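Local coordinates for protein enoyl-CoA hydratase/isomerase (Mycobacterium abscessus, PDB 3QXZ) that probably catalyses the hydration or isomerisation of enoyl-CoA thioesters, as a trimeric member of the crotonase-like enoyl-CoA hydratase/isomerase family, at residues 116-120 with 121-125; 144-147 with 148-151; 171-174 with 175-178. All blocks are in the same frame, centred on the assembly; numbering follows the deposited sequence.

Contact 1. Residues 116-120 with 121-125; sequences LALHA and DIRIL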
loop_
_atom_site.group_PDB
_atom_site.type_symbol
_atom_site.label_atom_id
_atom_site.label_comp_id
_atom_site.label_asym_id
_atom_site.label_seq_id
_atom_site.Cartn_x
_atom_site.Cartn_y
_atom_site.Cartn_z
ATOM N N LEU A 116 17.939 5.631 1.208
ATOM C CA LEU A 116 18.609 4.484 1.843
ATOM C C LEU A 116 17.885 4.010 3.102
ATOM O O LEU A 116 17.867 2.802 3.390
ATOM C CB LEU A 116 20.075 4.760 2.162
ATOM C CG LEU A 116 20.911 4.844 0.908
ATOM C CD1 LEU A 116 22.273 5.314 1.294
ATOM C CD2 LEU A 116 20.987 3.529 0.127
ATOM N N ALA A 117 17.306 4.923 3.871
ATOM C CA ALA A 117 16.521 4.507 5.040
ATOM C C ALA A 117 15.303 3.690 4.631
ATOM O O ALA A 117 14.876 2.783 5.377
ATOM C CB ALA A 117 16.108 5.713 5.863
ATOM N N LEU A 118 14.769 3.979 3.439
ATOM C CA LEU A 118 13.620 3.219 2.929
ATOM C C LEU A 118 13.962 1.763 2.613
ATOM O O LEU A 118 13.054 0.974 2.380
ATOM C CB LEU A 118 13.004 3.886 1.703
ATOM C CG LEU A 118 12.438 5.289 1.883
ATOM C CD1 LEU A 118 11.862 5.751 0.538
ATOM C CD2 LEU A 118 11.374 5.394 3.004
ATOM N N HIS A 119 15.249 1.382 2.606
ATOM C CA HIS A 119 15.587 -0.032 2.375
ATOM C C HIS A 119 15.335 -0.877 3.613
ATOM O O HIS A 119 15.230 -2.104 3.495
ATOM C CB HIS A 119 17.053 -0.203 1.998
ATOM C CG HIS A 119 17.416 0.366 0.670
ATOM N ND1 HIS A 119 18.689 0.263 0.167
ATOM C CD2 HIS A 119 16.684 1.029 -0.253
ATOM C CE1 HIS A 119 18.728 0.839 -1.025
ATOM N NE2 HIS A 119 17.530 1.317 -1.299
ATOM N N ALA A 120 15.302 -0.257 4.795
ATOM C CA ALA A 120 15.164 -1.009 6.043
ATOM C C ALA A 120 13.767 -1.630 6.167
ATOM O O ALA A 120 12.790 -1.147 5.574
ATOM C CB ALA A 120 15.448 -0.113 7.260
ATOM N N ASP A 121 13.669 -2.710 6.939
ATOM C CA ASP A 121 12.361 -3.326 7.190
ATOM C C ASP A 121 11.445 -2.415 7.987
ATOM O O ASP A 121 10.232 -2.353 7.746
ATOM C CB ASP A 121 12.567 -4.637 7.941
ATOM C CG ASP A 121 13.451 -5.589 7.194
ATOM O OD1 ASP A 121 13.150 -5.853 6.004
ATOM O OD2 ASP A 121 14.453 -6.065 7.775
ATOM N N ILE A 122 12.048 -1.728 8.948
ATOM C CA ILE A 122 11.322 -0.991 9.981
ATOM C C ILE A 122 12.035 0.352 10.164
ATOM O O ILE A 122 13.273 0.411 10.152
ATOM C CB ILE A 122 11.335 -1.803 11.294
ATOM C CG1 ILE A 122 10.573 -3.134 11.111
ATOM C CG2 ILE A 122 10.796 -0.965 12.501
ATOM C CD1 ILE A 122 10.920 -4.241 12.167
ATOM N N ARG A 123 11.262 1.428 10.296
ATOM C CA ARG A 123 11.803 2.774 10.542
ATOM C C ARG A 123 11.151 3.399 11.767
ATOM O O ARG A 123 9.928 3.402 11.903
ATOM C CB ARG A 123 11.566 3.698 9.336
ATOM C CG ARG A 123 12.641 3.593 8.262
ATOM C CD ARG A 123 12.226 4.226 6.913
ATOM N NE ARG A 123 11.069 3.520 6.363
ATOM C CZ ARG A 123 11.112 2.297 5.859
ATOM N NH1 ARG A 123 12.267 1.639 5.719
ATOM N NH2 ARG A 123 9.978 1.719 5.524
ATOM N N ILE A 124 11.999 3.954 12.628
ATOM C CA ILE A 124 11.539 4.786 13.738
ATOM C C ILE A 124 12.145 6.156 13.486
ATOM O O ILE A 124 13.377 6.270 13.328
ATOM C CB ILE A 124 11.999 4.210 15.091
ATOM C CG1 ILE A 124 11.425 2.793 15.286
ATOM C CG2 ILE A 124 11.559 5.142 16.251
ATOM C CD1 ILE A 124 11.952 2.116 16.573
ATOM N N LEU A 125 11.288 7.182 13.411
ATOM C CA LEU A 125 11.731 8.548 13.064
ATOM C C LEU A 125 11.622 9.533 14.221
ATOM O O LEU A 125 10.684 9.485 15.015
ATOM C CB LEU A 125 10.954 9.096 11.842
ATOM C CG LEU A 125 11.528 8.825 10.450
ATOM C CD1 LEU A 125 11.632 7.336 10.133
ATOM C CD2 LEU A 125 10.658 9.522 9.380
HETATM O O HOH W 1 10.584 0.051 2.989
HETATM O O HOH W 2 15.441 -4.539 4.884
#

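Contact 2. Residues 144-147 with 148-151; sequences ALAH and WTLP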
loop_
_atom_site.group_PDB
_atom_site.type_symbol
_atom_site.label_atom_id
_atom_site.label_comp_id
_atom_site.label_asym_id
_atom_site.label_seq_id
_atom_site.Cartn_x
_atom_site.Cartn_y
_atom_site.Cartn_z
ATOM N N ALA A 144 18.285 5.127 -5.342
ATOM C CA ALA A 144 18.318 3.964 -4.445
ATOM C C ALA A 144 16.948 3.284 -4.352
ATOM O O ALA A 144 16.477 2.936 -3.262
ATOM C CB ALA A 144 18.809 4.370 -3.067
ATOM N N LEU A 145 16.321 3.105 -5.513
ATOM C CA LEU A 145 15.074 2.343 -5.634
ATOM C C LEU A 145 13.868 3.018 -4.968
ATOM O O LEU A 145 12.830 2.364 -4.768
ATOM C CB LEU A 145 15.246 0.864 -5.156
ATOM C CG LEU A 145 15.712 -0.052 -6.284
ATOM C CD1 LEU A 145 16.117 -1.416 -5.724
ATOM C CD2 LEU A 145 14.569 -0.245 -7.280
ATOM N N ALA A 146 13.936 4.326 -4.699
ATOM C CA ALA A 146 12.770 4.995 -4.121
ATOM C C ALA A 146 11.521 4.870 -4.976
ATOM O O ALA A 146 10.399 4.870 -4.447
ATOM C CB ALA A 146 13.069 6.454 -3.897
ATOM N N HIS A 147 11.656 4.779 -6.301
ATOM C CA HIS A 147 10.469 4.632 -7.169
ATOM C C HIS A 147 9.707 3.327 -6.898
ATOM O O HIS A 147 8.541 3.221 -7.279
ATOM C CB HIS A 147 10.838 4.678 -8.667
ATOM C CG HIS A 147 11.436 5.981 -9.134
ATOM N ND1 HIS A 147 12.779 6.274 -9.003
ATOM C CD2 HIS A 147 10.878 7.039 -9.775
ATOM C CE1 HIS A 147 13.019 7.474 -9.530
ATOM N NE2 HIS A 147 11.883 7.966 -10.003
ATOM N N TRP A 148 10.411 2.347 -6.323
ATOM C CA TRP A 148 9.879 1.029 -6.024
ATOM C C TRP A 148 9.531 0.859 -4.535
ATOM O O TRP A 148 8.455 0.324 -4.199
ATOM C CB TRP A 148 10.950 0.006 -6.470
ATOM C CG TRP A 148 10.608 -1.444 -6.309
ATOM C CD1 TRP A 148 9.943 -2.232 -7.200
ATOM C CD2 TRP A 148 10.920 -2.264 -5.189
ATOM N NE1 TRP A 148 9.784 -3.499 -6.666
ATOM C CE2 TRP A 148 10.394 -3.553 -5.452
ATOM C CE3 TRP A 148 11.622 -2.051 -4.003
ATOM C CZ2 TRP A 148 10.529 -4.612 -4.550
ATOM C CZ3 TRP A 148 11.763 -3.119 -3.112
ATOM C CH2 TRP A 148 11.215 -4.380 -3.407
ATOM N N THR A 149 10.402 1.312 -3.635
ATOM C CA THR A 149 10.129 1.137 -2.202
ATOM C C THR A 149 8.982 2.037 -1.758
ATOM O O THR A 149 8.136 1.617 -0.954
ATOM C CB THR A 149 11.344 1.470 -1.327
ATOM O OG1 THR A 149 11.757 2.812 -1.638
ATOM C CG2 THR A 149 12.505 0.478 -1.545
ATOM N N LEU A 150 8.916 3.259 -2.264
ATOM C CA LEU A 150 8.009 4.226 -1.647
ATOM C C LEU A 150 6.515 3.931 -1.872
ATOM O O LEU A 150 5.756 3.963 -0.906
ATOM C CB LEU A 150 8.381 5.671 -2.043
ATOM C CG LEU A 150 7.622 6.770 -1.295
ATOM C CD1 LEU A 150 7.791 6.670 0.226
ATOM C CD2 LEU A 150 8.110 8.129 -1.813
ATOM N N PRO A 151 6.079 3.625 -3.109
ATOM C CA PRO A 151 4.640 3.308 -3.245
ATOM C C PRO A 151 4.244 2.050 -2.461
ATOM O O PRO A 151 3.068 1.913 -2.072
ATOM C CB PRO A 151 4.443 3.132 -4.761
ATOM C CG PRO A 151 5.830 2.799 -5.290
ATOM C CD PRO A 151 6.777 3.612 -4.413
HETATM O O HOH W 3 14.441 3.518 -1.463
#

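Contact 3. Residues 171-174 with 175-178; sequences AQRA and VETG. With K (potassium ion), chain E.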
loop_
_atom_site.group_PDB
_atom_site.type_symbol
_atom_site.label_atom_id
_atom_site.label_comp_id
_atom_site.label_asym_id
_atom_site.label_seq_id
_atom_site.Cartn_x
_atom_site.Cartn_y
_atom_site.Cartn_z
ATOM N N ALA A 171 7.799 13.510 10.719
ATOM C CA ALA A 171 7.770 12.149 11.252
ATOM C C ALA A 171 6.354 11.635 11.459
ATOM O O ALA A 171 6.047 10.470 11.170
ATOM C CB ALA A 171 8.533 12.076 12.575
ATOM N N GLN A 172 5.480 12.507 11.968
ATOM C CA GLN A 172 4.077 12.119 12.187
ATOM C C GLN A 172 3.375 11.736 10.879
ATOM O O GLN A 172 2.663 10.740 10.824
ATOM C CB GLN A 172 3.295 13.208 12.961
ATOM C CG GLN A 172 1.811 12.879 13.185
ATOM C CD GLN A 172 1.561 11.680 14.104
ATOM O OE1 GLN A 172 2.414 11.306 14.929
ATOM N NE2 GLN A 172 0.373 11.079 13.974
ATOM N N ARG A 173 3.568 12.534 9.829
ATOM C CA ARG A 173 2.972 12.170 8.556
ATOM C C ARG A 173 3.580 10.875 8.002
ATOM O O ARG A 173 2.861 10.078 7.401
ATOM C CB ARG A 173 3.050 13.300 7.536
ATOM C CG ARG A 173 2.133 13.054 6.357
ATOM C CD ARG A 173 2.352 14.049 5.251
ATOM N NE ARG A 173 1.496 13.687 4.134
ATOM C CZ ARG A 173 1.635 14.170 2.908
ATOM N NH1 ARG A 173 2.625 15.026 2.640
ATOM N NH2 ARG A 173 0.789 13.777 1.955
ATOM N N ALA A 174 4.870 10.647 8.249
ATOM C CA ALA A 174 5.499 9.391 7.838
ATOM C C ALA A 174 4.825 8.193 8.502
ATOM O O ALA A 174 4.610 7.154 7.858
ATOM C CB ALA A 174 6.979 9.432 8.138
ATOM N N VAL A 175 4.475 8.309 9.782
ATOM C CA VAL A 175 3.767 7.224 10.452
ATOM C C VAL A 175 2.344 7.094 9.926
ATOM O O VAL A 175 1.892 5.986 9.640
ATOM C CB VAL A 175 3.744 7.426 11.989
ATOM C CG1 VAL A 175 2.895 6.370 12.662
ATOM C CG2 VAL A 175 5.152 7.421 12.548
ATOM N N GLU A 176 1.640 8.219 9.781
ATOM C CA GLU A 176 0.240 8.201 9.316
ATOM C C GLU A 176 0.095 7.534 7.951
ATOM O O GLU A 176 -0.881 6.842 7.693
ATOM C CB GLU A 176 -0.334 9.621 9.242
ATOM C CG GLU A 176 -0.538 10.255 10.618
ATOM C CD GLU A 176 -0.765 11.747 10.555
ATOM O OE1 GLU A 176 -0.650 12.321 9.444
ATOM O OE2 GLU A 176 -1.051 12.344 11.629
ATOM N N THR A 177 1.089 7.726 7.088
ATOM C CA THR A 177 1.005 7.228 5.714
ATOM C C THR A 177 1.590 5.835 5.504
ATOM O O THR A 177 1.350 5.239 4.468
ATOM C CB THR A 177 1.695 8.187 4.743
ATOM O OG1 THR A 177 3.069 8.338 5.108
ATOM C CG2 THR A 177 0.975 9.539 4.733
ATOM N N GLY A 178 2.320 5.320 6.488
ATOM C CA GLY A 178 2.907 3.995 6.392
ATOM C C GLY A 178 4.379 3.960 6.034
ATOM O O GLY A 178 4.960 2.869 5.933
HETATM K K K E . -2.858 5.099 6.530
HETATM O O HOH W 4 -2.392 6.929 4.482
HETATM O O HOH W 5 -5.018 3.308 6.088
HETATM O O HOH W 6 -0.555 3.812 7.506
#

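Contact 1. Residues 116-120 with 121-125
R123 bends at chi3 (-63°), which folds the end of its long side chain back against A117, L118 and A120 in the turn before its own strand. Its chi1 (-85°) sets CG opposite the carbonyl carbon and beside the backbone N. NH1 then meets two main-chain carbonyls. R123 NH1 donates to A117 O at 2.9 Å and to A120 O at 2.8 Å. Both oxygens lie at the edge of the guanidinium, a little out of its plane. NH1 stands well above the carbonyl plane of A120, 40° out of it, and is less tilted at A117. A117 O is gripped twice, because A120 N also donates to A117 O at 3.1 Å across the type I turn from A117 to A120. L118 CD2 lies over one face of the guanidinium, offset toward its rim. L118 CD2 is 3.9 Å from R123 NE. Water 1 gives a hydrogen bond to L118 O at 2.7 Å and accepts a weak one from R123 NH2. NE of R123 donates to L179 O. A157 of the second subunit packs on the same side chain. Beyond the turn, the carboxylate of D121 is held by K213, W217 and the backbone of V101. R123 is buried, and its NH1 spans two carbonyls of the turn while NE and NH2 bond other partners. This is a buried helix-to-strand turn of the crotonase fold. It joins helix 112-117 to strand 122-126 of the main sheet.

Contact 2. Residues 144-147 with 148-151
L145 stands at the N-cap of a short helix, and its carbonyl starts the bonding to W148 and T149. A144 and L145 both have positive phi, so the chain enters the helix from left-handed backbone angles. L145 O accepts from W148 N at 2.9 Å and from T149 N at 2.9 Å. The second bond is the straighter, with an N-H...O angle of 168°, and its donor lies nearly along the C=O axis. The W148 donor comes from well above the carbonyl plane. One residue on, L150 N donates to A146 O at 3.1 Å. The carbonyl of H147 receives no such amide from P151, which has no N-H. P151 CD lies against H147 O instead, at 3.4 Å. The side chains of L145 and W148 run side by side and point the same way, with L145 CD2 3.7 Å from W148 CB. Chi1 of W148 (-178°) swings the indole away from the turn. T149 has its hydroxyl between the backbone N and the carbonyl carbon (chi1 56°). There T149 OG1 donates to water 3 at 2.8 Å, and that water donates to A144 O. The H147 ring turns away from the helix, and ND1 bonds E233 of the third subunit. The same glutamate takes the backbone N of L145. This short helix 146-149 therefore lies at a subunit interface. On its other sides, A146 touches helix 112-117, W148 reaches helix 206-222 and L150 packs on helix 151-165, which follows directly in the chain.

Contact 3. Residues 171-174 with 175-178
Q172 and E176 cross at about a right angle on the surface of helix 171-177, one turn apart. The amide and carboxylate planes are 81° apart. Q172 NE2 donates to E176 OE2 at 3.0 Å. The oxygen lies in the plane of the amide, but the amide meets it on its anti side and 32° out of the carboxylate plane. Q172 reaches it through a bend at chi2 (66°), which turns the amide along the helix toward E176. The glutamate chain stays extended beyond CG, and Q172 CG also lies 3.3 Å from E176 OE2. Beneath this pair, E176 N bonds Q172 O at 2.9 Å in the ordinary helical way. The next pair around the helix is R173 and T177, whose side chains cross obliquely. Their apolar parts meet, R173 CG to T177 CG2, at 4.0 Å. The tie itself is made with the backbone: T177 OG1 donates to R173 O at 2.9 Å, and T177 N donates to it at 3.0 Å. The two donors come from opposite faces of the carbonyl plane. R173 was modelled in two conformers; in one of them its NH2 forms a salt bridge with E161. The helix ends at G178, whose positive phi and backward bonds, the one to A174 O weak, make a Schellman motif. The last turn also holds a potassium ion. E176 O binds it at 2.9 Å, waters 4, 5 and 6 bind it too, and E176 O of the second and third subunits completes the site. The ion thus joins three copies of this helix end. Within the chain, A171 and A174 lie on strand 122-126, V175 on strand 182-184, and T177 on helix 151-165.

How the contacts relate
From the N terminus the three contacts follow in series; none nests in or crosses another. Contact 1 closes the turn from helix 112-117 into strand 122-126. Contact 2 forms the short helix that leads into helix 151-165. Contact 3 closes the C-terminal end of helix 171-177. Contact 1 touches both others. H119 NE2 probably bonds A144 O at 2.8 Å, and L118 packs on T149 and L150. Further along the strand, L125 packs on A171 and A174. Contacts 2 and 3 do not meet; their nearest atoms are about 7 Å apart. The turn and strand of contact 1 thus link two short helices, each of which reaches neighbouring subunits.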